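PDB 2NRH: type III pantothenate kinase from Campylobacter jejuni, which probably catalyses the ATP-dependent phosphorylation of pantothenate, the first step of coenzyme A biosynthesis, and works as a homodimer. Local coordinates for residues 4-15 / 24-34; 59-67 / 75-83. The protein carries 2 engineered substitutions. All blocks are in the same frame, centred on the assembly; numbering follows the deposited sequence.

Interaction 1 comes first along the chain and closes before interaction 2 opens. Their centres lie about 19 Å apart, and their nearest atoms about 5 Å. Both are built round the first five-stranded mixed sheet: interaction 1 includes its strands, while the loop and helix of interaction 2 lie beside it. Interaction 1 sits at the edge formed by strand 21-25, where helix 26-30 covers the side carrying Cys6 and Ile8. Segment 59-67 leaves the outermost strand at the other edge, 57-59. Helix 75-81 packs on the other side of the sheet, with Ile75 and Ala79 on Ile41. The predicted ATP-binding turn of interaction 1 comes close to this helix, Gly9 lying about 7 Å from the side chain of Asp76, the predicted proton acceptor.

Interaction 1. Residues 4-15 / 24-34; sequences LLCDIGNSNANF and LNIDQFLEFKN. Engineered in segment 24-34: Asn25 (natural residue Ser). With SO4 (sulfate ion), chain D.
The carbonyl oxygen of Leu24 is met by two groups of segment 4-15. Ala13 N donates a hydrogen bond to Leu24 O (2.9 Å, 164° at the hydrogen). Asn12 CA also approaches Leu24 O, 3.3 Å away, in a CA-H...O contact. Leu24 N returns a bond to Ala13 O, which makes Ala13 and Leu24 an antiparallel hydrogen-bonded pair. Beside this pair, a water joins Ser11 O to Ile26 N, while the end of the Ile26 side chain rests on the backbone of Ser11 and Asn12.

This is the hairpin of strands 12-16 and 21-25 at the edge of an actin-like ATPase sheet. The turn 9-11 belongs to the predicted ATP-binding site, as in the phosphate-binding turn of that superfamily. A sulfate lies there, held weakly by Asn10 N and Asn12 N and also bonded to Ser94 OG.

Helix 26-30 closes over the sheet through Phe29. With CG anti to the backbone N (chi1 168°), its ring reaches down among the strand side chains. Ala13 CB meets Phe29 CD1 at 3.7 Å. Ile8 CD1 comes equally near Phe29 CZ, and Cys6 SG makes an oblique sulfur-aromatic contact. Phe15 CZ lies at the edge of the Phe29 ring, near its plane.

Phe15 packs tightly against Leu24, with CE2 only 3.2 Å from Leu24 CD1. Cys6 SG sits over one face of the Phe15 ring, toward the rim. Phe15 CZ in turn lies over a face of Phe32, the two ring planes inclined at 41°.

The helix start carries a capping box. Gln28 N donates to OD1 of Asn25, an engineered residue, over 2.7 Å, and Asn25 N donates to Gln28 OE1.

Interaction 2. Residues 59-67 / 75-83; sequences NLEPYFLFD and IDRIAACYT
Phe64 and Tyr82 form a T-shaped (edge-to-face) pair at the middle of this contact. The edge of Phe64 points at the face of Tyr82, with CE1 3.5 Å from Tyr82 CD2 and the planes at 64°. Phe64 CD1 stands over the centre of the tyrosine ring. At the edge of that same ring, in its plane, Leu65 O comes within 3.3 Å of Tyr82 CE1.

Ile75 reaches a face of Phe64. Its CD1 makes a CH-pi contact 4.1 Å from the Phe64 ring centroid. Next to it, Ala79 CB meets Phe64 CZ at 3.8 Å. Ile78 lies between the two phenylalanines. Its CG2 touches both Phe64 CD1 and the base of the Phe66 side chain, and its CG1 lies 3.6 Å from Phe66 CD2. Phe66 has CG anti to its backbone N (chi1 179°), which carries the ring toward the helix. There Phe66 CE1 also rests on Cys81 CB, 3.7 Å away. At the other end, Glu61 crosses Ile75 with its extended chain, and its CD lies 3.8 Å from Ile75 CB. No hydrogen bond joins the two segments, so the grip is almost wholly apolar.

Further out, Asn59 OD1 accepts from Glu61 N in an Asx turn that leads into the 3-10 segment 61-63. Tyr82 is held by a cation-pi contact with Lys201, whose NZ also bonds Tyr82 O. Ile202 of helix 194-204 packs on both Phe64 and Tyr82. On another side of helix 75-81, Arg77 makes a salt bridge with Asp99 and bonds Tyr70 OH.

The loop after strand 57-59 thus packs along the helix that carries Asp76, the predicted proton acceptor, and Arg77, part of the predicted pantothenate site of a type III pantothenate kinase.

Interaction 1. Residues 4-15 / 24-34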
loop_
_atom_site.group_PDB
_atom_site.type_symbol
_atom_site.label_atom_id
_atom_site.label_comp_id
_atom_site.label_asym_id
_atom_site.label_seq_id
_atom_site.Cartn_x
_atom_site.Cartn_y
_atom_site.Cartn_z
ATOM N N LEU B 4 19.415 -20.430 -22.726
ATOM C CA LEU B 4 19.437 -19.096 -22.152
ATOM C C LEU B 4 18.035 -18.450 -22.198
ATOM O O LEU B 4 17.501 -18.185 -23.271
ATOM C CB LEU B 4 20.492 -18.223 -22.846
ATOM C CG LEU B 4 20.858 -16.893 -22.151
ATOM C CD1 LEU B 4 20.678 -16.912 -20.629
ATOM C CD2 LEU B 4 22.286 -16.435 -22.479
ATOM N N LEU B 5 17.457 -18.215 -21.023
ATOM C CA LEU B 5 16.169 -17.537 -20.904
ATOM C C LEU B 5 16.328 -16.145 -20.312
ATOM O O LEU B 5 17.166 -15.939 -19.456
ATOM C CB LEU B 5 15.211 -18.361 -20.036
ATOM C CG LEU B 5 14.967 -19.806 -20.478
ATOM C CD1 LEU B 5 14.189 -20.612 -19.419
ATOM C CD2 LEU B 5 14.245 -19.845 -21.832
ATOM N N CYS B 6 15.479 -15.212 -20.761
ATOM C CA CYS B 6 15.480 -13.824 -20.330
ATOM C C CYS B 6 14.068 -13.325 -19.969
ATOM O O CYS B 6 13.112 -13.408 -20.770
ATOM C CB CYS B 6 16.149 -12.903 -21.373
ATOM S SG CYS B 6 16.604 -11.315 -20.649
ATOM N N ASP B 7 13.937 -12.820 -18.744
ATOM C CA ASP B 7 12.695 -12.213 -18.248
ATOM C C ASP B 7 12.923 -10.701 -18.015
ATOM O O ASP B 7 13.551 -10.289 -17.023
ATOM C CB ASP B 7 12.228 -12.991 -17.003
ATOM C CG ASP B 7 11.398 -12.164 -16.052
ATOM O OD1 ASP B 7 10.567 -11.394 -16.520
ATOM O OD2 ASP B 7 11.554 -12.284 -14.810
ATOM N N ILE B 8 12.458 -9.878 -18.959
ATOM C CA ILE B 8 12.807 -8.461 -18.996
ATOM C C ILE B 8 11.732 -7.528 -18.389
ATOM O O ILE B 8 10.603 -7.506 -18.833
ATOM C CB ILE B 8 13.141 -8.012 -20.458
ATOM C CG1 ILE B 8 14.233 -8.888 -21.051
ATOM C CG2 ILE B 8 13.516 -6.465 -20.520
ATOM C CD1 ILE B 8 14.216 -9.006 -22.607
ATOM N N GLY B 9 12.108 -6.768 -17.367
ATOM C CA GLY B 9 11.229 -5.851 -16.687
ATOM C C GLY B 9 11.536 -4.376 -16.985
ATOM O O GLY B 9 12.353 -4.036 -17.855
ATOM N N ASN B 10 10.862 -3.511 -16.249
ATOM C CA ASN B 10 11.126 -2.089 -16.245
ATOM C C ASN B 10 12.413 -1.635 -15.553
ATOM O O ASN B 10 12.885 -0.528 -15.817
ATOM C CB ASN B 10 9.916 -1.350 -15.696
ATOM C CG ASN B 10 8.744 -1.370 -16.684
ATOM O OD1 ASN B 10 8.885 -0.994 -17.883
ATOM N ND2 ASN B 10 7.586 -1.807 -16.209
ATOM N N SER B 11 13.003 -2.495 -14.718
ATOM C CA SER B 11 14.249 -2.146 -14.042
ATOM C C SER B 11 15.424 -3.152 -14.167
ATOM O O SER B 11 16.596 -2.778 -14.031
ATOM C CB SER B 11 13.943 -1.894 -12.557
ATOM O OG SER B 11 13.165 -0.726 -12.381
ATOM N N ASN B 12 15.067 -4.416 -14.385
ATOM C CA ASN B 12 15.973 -5.538 -14.381
ATOM C C ASN B 12 15.633 -6.435 -15.566
ATOM O O ASN B 12 14.464 -6.546 -15.987
ATOM C CB ASN B 12 15.755 -6.413 -13.107
ATOM C CG ASN B 12 15.702 -5.597 -11.799
ATOM O OD1 ASN B 12 16.676 -4.916 -11.436
ATOM N ND2 ASN B 12 14.553 -5.682 -11.081
ATOM N N ALA B 13 16.653 -7.103 -16.082
ATOM C CA ALA B 13 16.457 -8.280 -16.913
ATOM C C ALA B 13 17.105 -9.394 -16.091
ATOM O O ALA B 13 18.267 -9.292 -15.666
ATOM C CB ALA B 13 17.082 -8.118 -18.270
ATOM N N ASN B 14 16.291 -10.396 -15.786
ATOM C CA ASN B 14 16.707 -11.584 -15.116
ATOM C C ASN B 14 16.920 -12.661 -16.165
ATOM O O ASN B 14 16.045 -12.918 -16.993
ATOM C CB ASN B 14 15.630 -12.008 -14.130
ATOM C CG ASN B 14 15.189 -10.870 -13.216
ATOM O OD1 ASN B 14 13.971 -10.689 -12.996
ATOM N ND2 ASN B 14 16.162 -10.106 -12.653
ATOM N N PHE B 15 18.109 -13.258 -16.122
ATOM C CA PHE B 15 18.532 -14.327 -17.044
ATOM C C PHE B 15 18.628 -15.668 -16.326
ATOM O O PHE B 15 18.908 -15.716 -15.135
ATOM C CB PHE B 15 19.931 -14.018 -17.541
ATOM C CG PHE B 15 20.006 -12.894 -18.507
ATOM C CD1 PHE B 15 19.971 -13.150 -19.874
ATOM C CD2 PHE B 15 20.118 -11.576 -18.056
ATOM C CE1 PHE B 15 20.061 -12.105 -20.780
ATOM C CE2 PHE B 15 20.206 -10.526 -18.938
ATOM C CZ PHE B 15 20.199 -10.788 -20.330
ATOM N N LEU B 24 20.798 -8.436 -14.635
ATOM C CA LEU B 24 21.387 -7.171 -15.115
ATOM C C LEU B 24 20.410 -5.978 -14.972
ATOM O O LEU B 24 19.195 -6.155 -15.032
ATOM C CB LEU B 24 21.851 -7.288 -16.574
ATOM C CG LEU B 24 22.595 -8.547 -16.980
ATOM C CD1 LEU B 24 22.730 -8.591 -18.532
ATOM C CD2 LEU B 24 23.943 -8.607 -16.305
ATOM N N ASN B 25 20.939 -4.768 -14.841
ATOM C CA ASN B 25 20.069 -3.609 -14.912
ATOM C C ASN B 25 19.873 -3.275 -16.374
ATOM O O ASN B 25 20.373 -3.994 -17.214
ATOM C CB ASN B 25 20.582 -2.428 -14.088
ATOM C CG ASN B 25 21.871 -1.844 -14.614
ATOM O OD1 ASN B 25 22.145 -1.830 -15.829
ATOM N ND2 ASN B 25 22.679 -1.343 -13.698
ATOM N N ILE B 26 19.160 -2.199 -16.677
ATOM C CA ILE B 26 18.758 -1.952 -18.056
ATOM C C ILE B 26 19.896 -1.438 -18.954
ATOM O O ILE B 26 20.000 -1.889 -20.079
ATOM C CB ILE B 26 17.407 -1.105 -18.213
ATOM C CG1 ILE B 26 16.182 -1.823 -17.554
ATOM C CG2 ILE B 26 17.075 -0.846 -19.704
ATOM C CD1 ILE B 26 16.166 -3.334 -17.760
ATOM N N ASP B 27 20.725 -0.525 -18.441
ATOM C CA ASP B 27 21.988 -0.140 -19.059
ATOM C C ASP B 27 22.865 -1.356 -19.372
ATOM O O ASP B 27 23.315 -1.543 -20.519
ATOM C CB ASP B 27 22.750 0.821 -18.140
ATOM C CG ASP B 27 22.063 2.203 -18.005
ATOM O OD1 ASP B 27 21.206 2.536 -18.871
ATOM O OD2 ASP B 27 22.384 2.962 -17.026
ATOM N N GLN B 28 23.080 -2.213 -18.376
ATOM C CA GLN B 28 23.812 -3.470 -18.584
ATOM C C GLN B 28 23.147 -4.313 -19.668
ATOM O O GLN B 28 23.832 -4.939 -20.519
ATOM C CB GLN B 28 23.989 -4.253 -17.269
ATOM C CG GLN B 28 25.024 -3.563 -16.282
ATOM C CD GLN B 28 24.816 -3.904 -14.832
ATOM O OE1 GLN B 28 23.893 -4.647 -14.461
ATOM N NE2 GLN B 28 25.669 -3.349 -13.975
ATOM N N PHE B 29 21.809 -4.333 -19.661
ATOM C CA PHE B 29 21.117 -5.205 -20.561
ATOM C C PHE B 29 21.337 -4.706 -22.024
ATOM O O PHE B 29 21.514 -5.488 -22.982
ATOM C CB PHE B 29 19.611 -5.259 -20.229
ATOM C CG PHE B 29 18.784 -5.931 -21.328
ATOM C CD1 PHE B 29 18.764 -7.307 -21.444
ATOM C CD2 PHE B 29 18.089 -5.175 -22.244
ATOM C CE1 PHE B 29 18.043 -7.927 -22.421
ATOM C CE2 PHE B 29 17.338 -5.800 -23.274
ATOM C CZ PHE B 29 17.324 -7.154 -23.366
ATOM N N LEU B 30 21.315 -3.401 -22.175
ATOM C CA LEU B 30 21.423 -2.838 -23.501
ATOM C C LEU B 30 22.808 -3.111 -24.169
ATOM O O LEU B 30 22.916 -3.103 -25.399
ATOM C CB LEU B 30 21.065 -1.339 -23.452
ATOM C CG LEU B 30 19.591 -1.054 -23.105
ATOM C CD1 LEU B 30 19.350 0.403 -22.718
ATOM C CD2 LEU B 30 18.682 -1.447 -24.249
ATOM N N GLU B 31 23.828 -3.398 -23.354
ATOM C CA GLU B 31 25.214 -3.618 -23.817
ATOM C C GLU B 31 25.579 -5.081 -23.921
ATOM O O GLU B 31 26.711 -5.391 -24.281
ATOM C CB GLU B 31 26.237 -3.043 -22.825
ATOM C CG GLU B 31 26.221 -1.540 -22.626
ATOM C CD GLU B 31 26.442 -0.778 -23.916
ATOM O OE1 GLU B 31 27.390 -1.124 -24.679
ATOM O OE2 GLU B 31 25.660 0.167 -24.155
ATOM N N PHE B 32 24.666 -5.963 -23.518
ATOM C CA PHE B 32 24.871 -7.384 -23.504
ATOM C C PHE B 32 24.945 -7.863 -24.952
ATOM O O PHE B 32 24.177 -7.433 -25.823
ATOM C CB PHE B 32 23.692 -8.010 -22.762
ATOM C CG PHE B 32 23.811 -9.498 -22.482
ATOM C CD1 PHE B 32 24.623 -9.977 -21.472
ATOM C CD2 PHE B 32 23.039 -10.422 -23.200
ATOM C CE1 PHE B 32 24.679 -11.351 -21.186
ATOM C CE2 PHE B 32 23.107 -11.808 -22.931
ATOM C CZ PHE B 32 23.917 -12.265 -21.923
ATOM N N LYS B 33 25.915 -8.713 -25.251
ATOM C CA LYS B 33 25.778 -9.517 -26.451
ATOM C C LYS B 33 26.145 -10.938 -26.150
ATOM O O LYS B 33 26.945 -11.188 -25.255
ATOM C CB LYS B 33 26.520 -8.962 -27.674
ATOM C CG LYS B 33 26.017 -9.655 -29.008
ATOM C CD LYS B 33 25.791 -8.695 -30.223
ATOM C CE LYS B 33 25.104 -9.434 -31.381
ATOM N NZ LYS B 33 25.276 -8.769 -32.722
ATOM N N ASN B 34 25.513 -11.852 -26.881
ATOM C CA ASN B 34 25.807 -13.276 -26.767
ATOM C C ASN B 34 26.055 -14.034 -28.088
ATOM O O ASN B 34 25.980 -13.464 -29.175
ATOM C CB ASN B 34 24.751 -13.989 -25.913
ATOM C CG ASN B 34 25.307 -14.415 -24.561
ATOM O OD1 ASN B 34 25.761 -13.573 -23.787
ATOM N ND2 ASN B 34 25.305 -15.726 -24.287
HETATM S S SO4 D . 11.197 -4.821 -12.415
HETATM O O1 SO4 D . 10.747 -5.572 -11.243
HETATM O O2 SO4 D . 11.672 -3.526 -11.916
HETATM O O3 SO4 D . 12.295 -5.538 -13.048
HETATM O O4 SO4 D . 10.081 -4.622 -13.363
HETATM O O HOH W 1 17.921 -0.371 -14.532
#

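Interaction 2. Residues 59-67 / 75-83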
loop_
_atom_site.group_PDB
_atom_site.type_symbol
_atom_site.label_atom_id
_atom_site.label_comp_id
_atom_site.label_asym_id
_atom_site.label_seq_id
_atom_site.Cartn_x
_atom_site.Cartn_y
_atom_site.Cartn_z
ATOM N N ASN B 59 10.974 -14.068 -28.918
ATOM C CA ASN B 59 9.900 -13.661 -28.017
ATOM C C ASN B 59 8.976 -14.848 -27.756
ATOM O O ASN B 59 8.465 -15.480 -28.700
ATOM C CB ASN B 59 9.165 -12.462 -28.621
ATOM C CG ASN B 59 8.180 -11.804 -27.662
ATOM O OD1 ASN B 59 7.997 -12.203 -26.520
ATOM N ND2 ASN B 59 7.498 -10.808 -28.166
ATOM N N LEU B 60 8.828 -15.200 -26.482
ATOM C CA LEU B 60 7.990 -16.317 -26.144
ATOM C C LEU B 60 6.541 -15.916 -25.951
ATOM O O LEU B 60 5.652 -16.792 -25.854
ATOM C CB LEU B 60 8.487 -17.022 -24.885
ATOM C CG LEU B 60 9.729 -17.913 -24.860
ATOM C CD1 LEU B 60 9.653 -18.773 -23.594
ATOM C CD2 LEU B 60 9.955 -18.793 -26.115
ATOM N N GLU B 61 6.301 -14.606 -25.820
ATOM C CA GLU B 61 4.945 -14.137 -25.497
ATOM C C GLU B 61 3.838 -14.730 -26.383
ATOM O O GLU B 61 2.809 -15.135 -25.855
ATOM C CB GLU B 61 4.858 -12.611 -25.501
ATOM C CG GLU B 61 3.465 -12.041 -25.309
ATOM C CD GLU B 61 3.536 -10.582 -24.799
ATOM O OE1 GLU B 61 4.659 -10.044 -24.778
ATOM O OE2 GLU B 61 2.489 -9.970 -24.462
ATOM N N PRO B 62 4.041 -14.763 -27.730
ATOM C CA PRO B 62 2.984 -15.295 -28.630
ATOM C C PRO B 62 2.602 -16.747 -28.385
ATOM O O PRO B 62 1.520 -17.146 -28.801
ATOM C CB PRO B 62 3.587 -15.126 -30.050
ATOM C CG PRO B 62 4.655 -13.974 -29.866
ATOM C CD PRO B 62 5.219 -14.278 -28.494
ATOM N N TYR B 63 3.452 -17.521 -27.715
ATOM C CA TYR B 63 3.200 -18.944 -27.469
ATOM C C TYR B 63 2.360 -19.227 -26.227
ATOM O O TYR B 63 1.847 -20.349 -26.042
ATOM C CB TYR B 63 4.522 -19.715 -27.422
ATOM C CG TYR B 63 5.275 -19.621 -28.724
ATOM C CD1 TYR B 63 5.034 -20.540 -29.747
ATOM C CD2 TYR B 63 6.203 -18.587 -28.965
ATOM C CE1 TYR B 63 5.698 -20.469 -30.941
ATOM C CE2 TYR B 63 6.868 -18.494 -30.176
ATOM C CZ TYR B 63 6.610 -19.457 -31.158
ATOM O OH TYR B 63 7.245 -19.415 -32.395
ATOM N N PHE B 64 2.205 -18.206 -25.379
ATOM C CA PHE B 64 1.480 -18.374 -24.121
ATOM C C PHE B 64 -0.015 -18.409 -24.359
ATOM O O PHE B 64 -0.600 -17.384 -24.670
ATOM C CB PHE B 64 1.839 -17.243 -23.130
ATOM C CG PHE B 64 3.069 -17.537 -22.284
ATOM C CD1 PHE B 64 2.962 -18.270 -21.105
ATOM C CD2 PHE B 64 4.308 -17.104 -22.685
ATOM C CE1 PHE B 64 4.069 -18.556 -20.366
ATOM C CE2 PHE B 64 5.438 -17.403 -21.959
ATOM C CZ PHE B 64 5.324 -18.116 -20.792
ATOM N N LEU B 65 -0.651 -19.569 -24.199
ATOM C CA LEU B 65 -2.123 -19.606 -24.196
ATOM C C LEU B 65 -2.698 -19.767 -22.763
ATOM O O LEU B 65 -2.496 -20.771 -22.050
ATOM C CB LEU B 65 -2.685 -20.621 -25.229
ATOM C CG LEU B 65 -2.007 -20.656 -26.639
ATOM C CD1 LEU B 65 -2.752 -21.512 -27.578
ATOM C CD2 LEU B 65 -1.728 -19.256 -27.306
ATOM N N PHE B 66 -3.434 -18.759 -22.336
ATOM C CA PHE B 66 -3.740 -18.609 -20.953
ATOM C C PHE B 66 -5.130 -18.047 -20.862
ATOM O O PHE B 66 -5.401 -17.025 -21.422
ATOM C CB PHE B 66 -2.677 -17.667 -20.342
ATOM C CG PHE B 66 -2.865 -17.387 -18.895
ATOM C CD1 PHE B 66 -2.591 -18.354 -17.950
ATOM C CD2 PHE B 66 -3.280 -16.129 -18.481
ATOM C CE1 PHE B 66 -2.757 -18.096 -16.618
ATOM C CE2 PHE B 66 -3.411 -15.859 -17.170
ATOM C CZ PHE B 66 -3.179 -16.852 -16.220
ATOM N N ASP B 67 -6.022 -18.726 -20.162
ATOM C CA ASP B 67 -7.445 -18.354 -20.166
ATOM C C ASP B 67 -7.761 -17.264 -19.125
ATOM O O ASP B 67 -7.900 -17.543 -17.968
ATOM C CB ASP B 67 -8.320 -19.614 -19.975
ATOM C CG ASP B 67 -9.821 -19.390 -20.306
ATOM O OD1 ASP B 67 -10.319 -18.236 -20.428
ATOM O OD2 ASP B 67 -10.526 -20.434 -20.467
ATOM N N ILE B 75 2.675 -10.104 -19.370
ATOM C CA ILE B 75 3.278 -11.415 -19.724
ATOM C C ILE B 75 4.055 -12.001 -18.557
ATOM O O ILE B 75 4.203 -13.231 -18.404
ATOM C CB ILE B 75 4.126 -11.331 -21.070
ATOM C CG1 ILE B 75 4.486 -12.745 -21.562
ATOM C CG2 ILE B 75 5.401 -10.501 -20.908
ATOM C CD1 ILE B 75 3.370 -13.777 -21.360
ATOM N N ASP B 76 4.587 -11.123 -17.727
ATOM C CA ASP B 76 5.270 -11.617 -16.514
ATOM C C ASP B 76 4.360 -12.368 -15.531
ATOM O O ASP B 76 4.733 -13.391 -14.972
ATOM C CB ASP B 76 6.023 -10.487 -15.819
ATOM C CG ASP B 76 5.127 -9.335 -15.422
ATOM O OD1 ASP B 76 4.011 -9.080 -16.004
ATOM O OD2 ASP B 76 5.570 -8.638 -14.494
ATOM N N ARG B 77 3.164 -11.838 -15.301
ATOM C CA ARG B 77 2.142 -12.511 -14.481
ATOM C C ARG B 77 1.627 -13.786 -15.171
ATOM O O ARG B 77 1.459 -14.808 -14.521
ATOM C CB ARG B 77 1.008 -11.535 -14.194
ATOM C CG ARG B 77 1.528 -10.363 -13.378
ATOM C CD ARG B 77 0.526 -9.215 -13.227
ATOM N NE ARG B 77 -0.687 -9.547 -12.512
ATOM C CZ ARG B 77 -1.764 -8.768 -12.459
ATOM N NH1 ARG B 77 -1.765 -7.563 -13.002
ATOM N NH2 ARG B 77 -2.825 -9.156 -11.783
ATOM N N ILE B 78 1.384 -13.726 -16.478
ATOM C CA ILE B 78 0.993 -14.906 -17.209
ATOM C C ILE B 78 2.019 -16.050 -17.003
ATOM O O ILE B 78 1.649 -17.145 -16.591
ATOM C CB ILE B 78 0.744 -14.605 -18.729
ATOM C CG1 ILE B 78 -0.551 -13.827 -18.893
ATOM C CG2 ILE B 78 0.679 -15.921 -19.542
ATOM C CD1 ILE B 78 -0.784 -13.181 -20.240
ATOM N N ALA B 79 3.300 -15.764 -17.273
ATOM C CA ALA B 79 4.351 -16.740 -17.164
ATOM C C ALA B 79 4.490 -17.323 -15.757
ATOM O O ALA B 79 4.888 -18.486 -15.605
ATOM C CB ALA B 79 5.696 -16.119 -17.626
ATOM N N ALA B 80 4.214 -16.532 -14.724
ATOM C CA ALA B 80 4.293 -17.053 -13.331
ATOM C C ALA B 80 3.092 -17.891 -12.951
ATOM O O ALA B 80 3.208 -18.750 -12.061
ATOM C CB ALA B 80 4.461 -15.947 -12.314
ATOM N N CYS B 81 1.943 -17.603 -13.562
ATOM C CA CYS B 81 0.740 -18.422 -13.355
ATOM C C CYS B 81 0.743 -19.710 -14.173
ATOM O O CYS B 81 -0.056 -20.609 -13.943
ATOM C CB CYS B 81 -0.533 -17.638 -13.684
ATOM S SG CYS B 81 -0.852 -16.365 -12.471
ATOM N N TYR B 82 1.606 -19.758 -15.162
ATOM C CA TYR B 82 1.450 -20.703 -16.229
ATOM C C TYR B 82 1.621 -22.177 -15.795
ATOM O O TYR B 82 0.963 -23.046 -16.378
ATOM C CB TYR B 82 2.455 -20.402 -17.332
ATOM C CG TYR B 82 2.041 -20.935 -18.682
ATOM C CD1 TYR B 82 0.783 -20.638 -19.206
ATOM C CD2 TYR B 82 2.895 -21.729 -19.437
ATOM C CE1 TYR B 82 0.390 -21.097 -20.423
ATOM C CE2 TYR B 82 2.495 -22.190 -20.692
ATOM C CZ TYR B 82 1.245 -21.852 -21.162
ATOM O OH TYR B 82 0.831 -22.253 -22.400
ATOM N N THR B 83 2.530 -22.482 -14.851
ATOM C CA THR B 83 2.737 -23.905 -14.468
ATOM C C THR B 83 1.769 -24.318 -13.332
ATOM O O THR B 83 1.865 -25.406 -12.773
ATOM C CB THR B 83 4.155 -24.192 -14.043
ATOM O OG1 THR B 83 4.495 -23.318 -12.966
ATOM C CG2 THR B 83 5.086 -23.973 -15.162
#